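Local coordinates for protein glyceraldehyde-3-phosphate dehydrogenase (Sulfolobus solfataricus, PDB 1B7G) that oxidises and phosphorylates D-glyceraldehyde 3-phosphate in glycolysis, using NADP(+) in preference to NAD(+), and works as a homotetramer, at residues Lys156-Val160 / Asn203-Ala207; Ile179-Asp185 / Ala210-Pro214. The protein carries 1 engineered substitution. All coordinates share one frame. Numbering follows the deposited sequence.

Contact 1 of 2, residues Lys156-Val160 / Asn203-Ala207; sequences KVEKV and NLDIA. Unlike the reference sequence in segment 156-160: K159 (reference Asn).
Two neighbouring parallel strands of the mixed sheet in the catalytic, C-terminal domain run side by side here, where strand 157-167 opens with a classic beta bulge: E158 and K159 both face T226 of the adjoining strand 219-227. The short strand axes approach to 4.8 Å at 21°. E158 supplies the bulge's helix-like turn (phi/psi -99/-27°), whereas V160 and I206 are extended and in register, CA to CA 4.6 Å. Regular parallel bonding begins only at V160, whose N donates to D205 O (3.0 Å, 167°) and whose O accepts from A207 N (3.0 Å, 156°). Ahead of this ladder the strands splay and a water fills the gap, donating to E158 O (2.6 Å) and N203 O (3.2 Å) and accepting from D205 N (2.8 Å). L204 (t, p) sends CD1 to V157 CG1 and CD2 to V160 CG2, each at 3.8 Å, and V160 CG1 meets I206 CD1 at 3.7 Å. Helix 139-152 covers V157, V160 and L204 through I148. The other face carries K159, which differs from the reference sequence, and D205: NZ stays 4.4 Å from OD2, beyond a salt bridge, while D205 OD1 pairs with R161. The chemistry therefore divides by face, apolar beneath helices 139-152 and 193-198 and charged opposite, with water bridging E158 O and D205 N where a direct backbone bond is absent.

Contact 2 of 2, residues Ile179-Asp185 / Ala210-Pro214; sequences INSLVPD and AVIAP
P214 (CG endo) projects toward 179-185, its CB 3.3 Å from I179 O and its CD 3.4 Å from S181 O, so the ring fills the hollow beneath the bend at N180. Next to it L182 (m, t) reaches over the small A213, with CD2 3.9 Å from A213 CB and 4.1 Å from P214 CD. V211, in the p rotamer, places CG2 3.6 Å from V183 O and 4.2 Å from L182 CB. Beyond the P214 and L182 contacts runs a short antiparallel ladder, of which V211 is part; strand 183-184 is the outermost strand, within this chain, of the catalytic domain's mixed sheet. V183 and I212 are the hydrogen-bonded pair (V183 N to I212 O 2.9 Å, I212 N to V183 O 3.0 Å; CB to CB 4.2 Å), and P184 with V211 the non-hydrogen-bonded pair, CA to CA 4.4 Å. D185 N then donates to A210 O at 2.8 Å. The D185 side chain (t) leans over I212 (m, t), OD2 3.4 Å from CG1, and its carboxylate forms a salt bridge with R166, a residue of the substrate-phosphate site.

Strand 205-213 serves both contacts: residues 205-207 pair in parallel with 156-160 in contact 1, and its far end pairs antiparallel with 179-185 in contact 2, the centres lying 26 Å apart. The segments alternate along the chain; in the sheet strand 205-213 sits between strands 157-167 and 183-184. Contact 1 approaches residues assigned to substrate binding by similarity: the I206 side chain is about 4 Å from that of A194 and about 6 Å from that of H193. Contact 2 borders the inorganic-phosphate site: the A210 side chain is about 4 Å from that of H193, which belongs to it, and the D185 side chain about 5 Å from a bound sulfate, probably from the crystallisation liquor, which may mark the pocket.

Contact 1 of 2, residues Lys156-Val160 / Asn203-Ala207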
loop_
_atom_site.group_PDB
_atom_site.type_symbol
_atom_site.label_atom_id
_atom_site.label_comp_id
_atom_site.label_asym_id
_atom_site.label_seq_id
_atom_site.Cartn_x
_atom_site.Cartn_y
_atom_site.Cartn_z
ATOM N N LYS A 156 -11.307 23.128 -28.861
ATOM C CA LYS A 156 -11.216 21.852 -29.549
ATOM C C LYS A 156 -9.774 21.333 -29.625
ATOM O O LYS A 156 -8.897 22.065 -30.093
ATOM C CB LYS A 156 -11.744 22.006 -30.978
ATOM C CG LYS A 156 -12.036 20.648 -31.594
ATOM C CD LYS A 156 -12.550 20.776 -33.012
ATOM C CE LYS A 156 -12.432 19.443 -33.742
ATOM N NZ LYS A 156 -13.015 18.323 -32.968
ATOM N N VAL A 157 -9.547 20.087 -29.251
ATOM C CA VAL A 157 -8.228 19.476 -29.343
ATOM C C VAL A 157 -8.013 19.045 -30.788
ATOM O O VAL A 157 -8.722 18.207 -31.348
ATOM C CB VAL A 157 -8.054 18.277 -28.393
ATOM C CG1 VAL A 157 -6.757 17.537 -28.635
ATOM C CG2 VAL A 157 -8.169 18.808 -26.957
ATOM N N GLU A 158 -7.006 19.671 -31.385
ATOM C CA GLU A 158 -6.736 19.409 -32.797
ATOM C C GLU A 158 -5.614 18.418 -32.990
ATOM O O GLU A 158 -5.581 17.689 -33.985
ATOM C CB GLU A 158 -6.391 20.779 -33.433
ATOM C CG GLU A 158 -7.598 21.701 -33.430
ATOM C CD GLU A 158 -8.686 21.233 -34.384
ATOM O OE1 GLU A 158 -8.509 20.189 -35.052
ATOM O OE2 GLU A 158 -9.724 21.907 -34.471
ATOM N N LYS A 159 -4.711 18.361 -32.002
ATOM C CA LYS A 159 -3.582 17.451 -32.107
ATOM C C LYS A 159 -2.969 17.072 -30.755
ATOM O O LYS A 159 -2.887 17.844 -29.841
ATOM C CB LYS A 159 -2.477 18.101 -32.981
ATOM C CG LYS A 159 -1.476 17.034 -33.415
ATOM C CD LYS A 159 -0.207 17.612 -33.983
ATOM C CE LYS A 159 -0.439 18.361 -35.279
ATOM N NZ LYS A 159 0.862 18.650 -35.957
ATOM N N VAL A 160 -2.573 15.786 -30.649
ATOM C CA VAL A 160 -1.953 15.282 -29.431
ATOM C C VAL A 160 -0.659 14.536 -29.792
ATOM O O VAL A 160 -0.695 13.633 -30.629
ATOM C CB VAL A 160 -2.851 14.284 -28.661
ATOM C CG1 VAL A 160 -2.101 13.680 -27.443
ATOM C CG2 VAL A 160 -4.128 14.927 -28.154
ATOM N N ASN A 203 -11.487 11.130 -35.238
ATOM C CA ASN A 203 -10.612 11.833 -36.210
ATOM C C ASN A 203 -9.511 12.642 -35.576
ATOM O O ASN A 203 -9.028 13.632 -36.163
ATOM C CB ASN A 203 -11.522 12.690 -37.107
ATOM C CG ASN A 203 -12.516 11.832 -37.884
ATOM O OD1 ASN A 203 -12.120 10.920 -38.612
ATOM N ND2 ASN A 203 -13.804 12.099 -37.712
ATOM N N LEU A 204 -9.118 12.325 -34.353
ATOM C CA LEU A 204 -8.108 13.134 -33.682
ATOM C C LEU A 204 -6.721 12.767 -34.228
ATOM O O LEU A 204 -6.433 11.578 -34.357
ATOM C CB LEU A 204 -8.134 12.941 -32.172
ATOM C CG LEU A 204 -6.942 13.593 -31.429
ATOM C CD1 LEU A 204 -6.965 15.109 -31.607
ATOM C CD2 LEU A 204 -7.040 13.212 -29.956
ATOM N N ASP A 205 -5.936 13.772 -34.514
ATOM C CA ASP A 205 -4.552 13.495 -35.013
ATOM C C ASP A 205 -3.680 13.285 -33.749
ATOM O O ASP A 205 -3.298 14.246 -33.079
ATOM C CB ASP A 205 -4.102 14.718 -35.798
ATOM C CG ASP A 205 -2.645 14.731 -36.205
ATOM O OD1 ASP A 205 -1.867 13.825 -35.863
ATOM O OD2 ASP A 205 -2.215 15.676 -36.895
ATOM N N ILE A 206 -3.394 12.043 -33.437
ATOM C CA ILE A 206 -2.637 11.714 -32.214
ATOM C C ILE A 206 -1.544 10.701 -32.542
ATOM O O ILE A 206 -1.704 9.793 -33.356
ATOM C CB ILE A 206 -3.526 11.170 -31.063
ATOM C CG1 ILE A 206 -2.682 10.666 -29.882
ATOM C CG2 ILE A 206 -4.374 10.019 -31.596
ATOM C CD1 ILE A 206 -3.435 10.456 -28.563
ATOM N N ALA A 207 -0.364 10.934 -31.931
ATOM C CA ALA A 207 0.705 9.964 -32.083
ATOM C C ALA A 207 1.349 9.799 -30.716
ATOM O O ALA A 207 1.482 10.741 -29.934
ATOM C CB ALA A 207 1.682 10.362 -33.213
HETATM O O HOH W 1 -7.207 16.156 -35.387
#

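Contact 2 of 2, residues Ile179-Asp185 / Ala210-Pro214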
loop_
_atom_site.group_PDB
_atom_site.type_symbol
_atom_site.label_atom_id
_atom_site.label_comp_id
_atom_site.label_asym_id
_atom_site.label_seq_id
_atom_site.Cartn_x
_atom_site.Cartn_y
_atom_site.Cartn_z
ATOM N N ILE A 179 14.622 -5.188 -14.128
ATOM C CA ILE A 179 15.163 -4.746 -12.861
ATOM C C ILE A 179 15.873 -3.388 -13.048
ATOM O O ILE A 179 15.775 -2.482 -12.232
ATOM C CB ILE A 179 16.238 -5.672 -12.289
ATOM C CG1 ILE A 179 15.783 -7.108 -11.970
ATOM C CG2 ILE A 179 16.751 -5.105 -10.941
ATOM C CD1 ILE A 179 16.896 -8.022 -11.499
ATOM N N ASN A 180 16.621 -3.312 -14.154
ATOM C CA ASN A 180 17.411 -2.076 -14.338
ATOM C C ASN A 180 17.661 -1.834 -15.819
ATOM O O ASN A 180 18.743 -2.072 -16.358
ATOM C CB ASN A 180 18.762 -2.209 -13.582
ATOM C CG ASN A 180 19.607 -0.965 -13.838
ATOM O OD1 ASN A 180 19.094 0.078 -14.274
ATOM N ND2 ASN A 180 20.905 -1.001 -13.656
ATOM N N SER A 181 16.651 -1.391 -16.538
ATOM C CA SER A 181 16.797 -1.081 -17.971
ATOM C C SER A 181 15.650 -0.137 -18.336
ATOM O O SER A 181 14.610 -0.206 -17.681
ATOM C CB SER A 181 16.567 -2.317 -18.853
ATOM O OG SER A 181 16.995 -2.087 -20.214
ATOM N N LEU A 182 15.845 0.540 -19.456
ATOM C CA LEU A 182 14.722 1.239 -20.089
ATOM C C LEU A 182 14.455 0.373 -21.300
ATOM O O LEU A 182 15.440 -0.195 -21.840
ATOM C CB LEU A 182 15.035 2.684 -20.433
ATOM C CG LEU A 182 15.290 3.639 -19.284
ATOM C CD1 LEU A 182 15.582 5.029 -19.860
ATOM C CD2 LEU A 182 14.017 3.657 -18.383
ATOM N N VAL A 183 13.194 0.122 -21.626
ATOM C CA VAL A 183 12.892 -0.833 -22.700
ATOM C C VAL A 183 11.856 -0.209 -23.657
ATOM O O VAL A 183 10.689 -0.133 -23.265
ATOM C CB VAL A 183 12.397 -2.169 -22.132
ATOM C CG1 VAL A 183 12.263 -3.208 -23.250
ATOM C CG2 VAL A 183 13.224 -2.842 -20.996
ATOM N N PRO A 184 12.256 0.224 -24.838
ATOM C CA PRO A 184 11.294 0.758 -25.807
ATOM C C PRO A 184 10.079 -0.144 -25.829
ATOM O O PRO A 184 10.171 -1.390 -25.924
ATOM C CB PRO A 184 12.103 0.827 -27.092
ATOM C CG PRO A 184 13.529 1.066 -26.600
ATOM C CD PRO A 184 13.638 0.161 -25.381
ATOM N N ASP A 185 8.868 0.452 -25.769
ATOM C CA ASP A 185 7.681 -0.440 -25.715
ATOM C C ASP A 185 6.518 0.025 -26.545
ATOM O O ASP A 185 5.514 0.539 -26.019
ATOM C CB ASP A 185 7.302 -0.522 -24.219
ATOM C CG ASP A 185 6.177 -1.530 -23.966
ATOM O OD1 ASP A 185 6.066 -2.535 -24.655
ATOM O OD2 ASP A 185 5.369 -1.248 -23.063
ATOM N N ALA A 210 6.023 4.955 -26.361
ATOM C CA ALA A 210 6.024 4.453 -24.996
ATOM C C ALA A 210 7.363 3.690 -24.721
ATOM O O ALA A 210 7.865 3.031 -25.607
ATOM C CB ALA A 210 4.905 3.426 -24.836
ATOM N N VAL A 211 7.719 3.713 -23.453
ATOM C CA VAL A 211 8.890 3.057 -22.935
ATOM C C VAL A 211 8.570 2.473 -21.535
ATOM O O VAL A 211 7.767 3.100 -20.839
ATOM C CB VAL A 211 10.061 4.045 -22.805
ATOM C CG1 VAL A 211 9.733 5.171 -21.832
ATOM C CG2 VAL A 211 11.314 3.311 -22.306
ATOM N N ILE A 212 9.195 1.377 -21.217
ATOM C CA ILE A 212 9.104 0.709 -19.905
ATOM C C ILE A 212 10.302 1.119 -19.045
ATOM O O ILE A 212 11.438 1.129 -19.513
ATOM C CB ILE A 212 9.014 -0.800 -20.046
ATOM C CG1 ILE A 212 7.661 -1.307 -20.564
ATOM C CG2 ILE A 212 9.347 -1.581 -18.730
ATOM C CD1 ILE A 212 7.727 -2.784 -21.026
ATOM N N ALA A 213 10.021 1.574 -17.839
ATOM C CA ALA A 213 11.003 1.937 -16.841
ATOM C C ALA A 213 10.923 0.868 -15.716
ATOM O O ALA A 213 9.831 0.302 -15.563
ATOM C CB ALA A 213 10.765 3.279 -16.188
ATOM N N PRO A 214 11.964 0.726 -14.924
ATOM C CA PRO A 214 12.006 -0.263 -13.839
ATOM C C PRO A 214 11.375 0.207 -12.539
ATOM O O PRO A 214 12.022 0.385 -11.518
ATOM C CB PRO A 214 13.497 -0.559 -13.654
ATOM C CG PRO A 214 14.191 0.655 -14.112
ATOM C CD PRO A 214 13.269 1.420 -15.057
#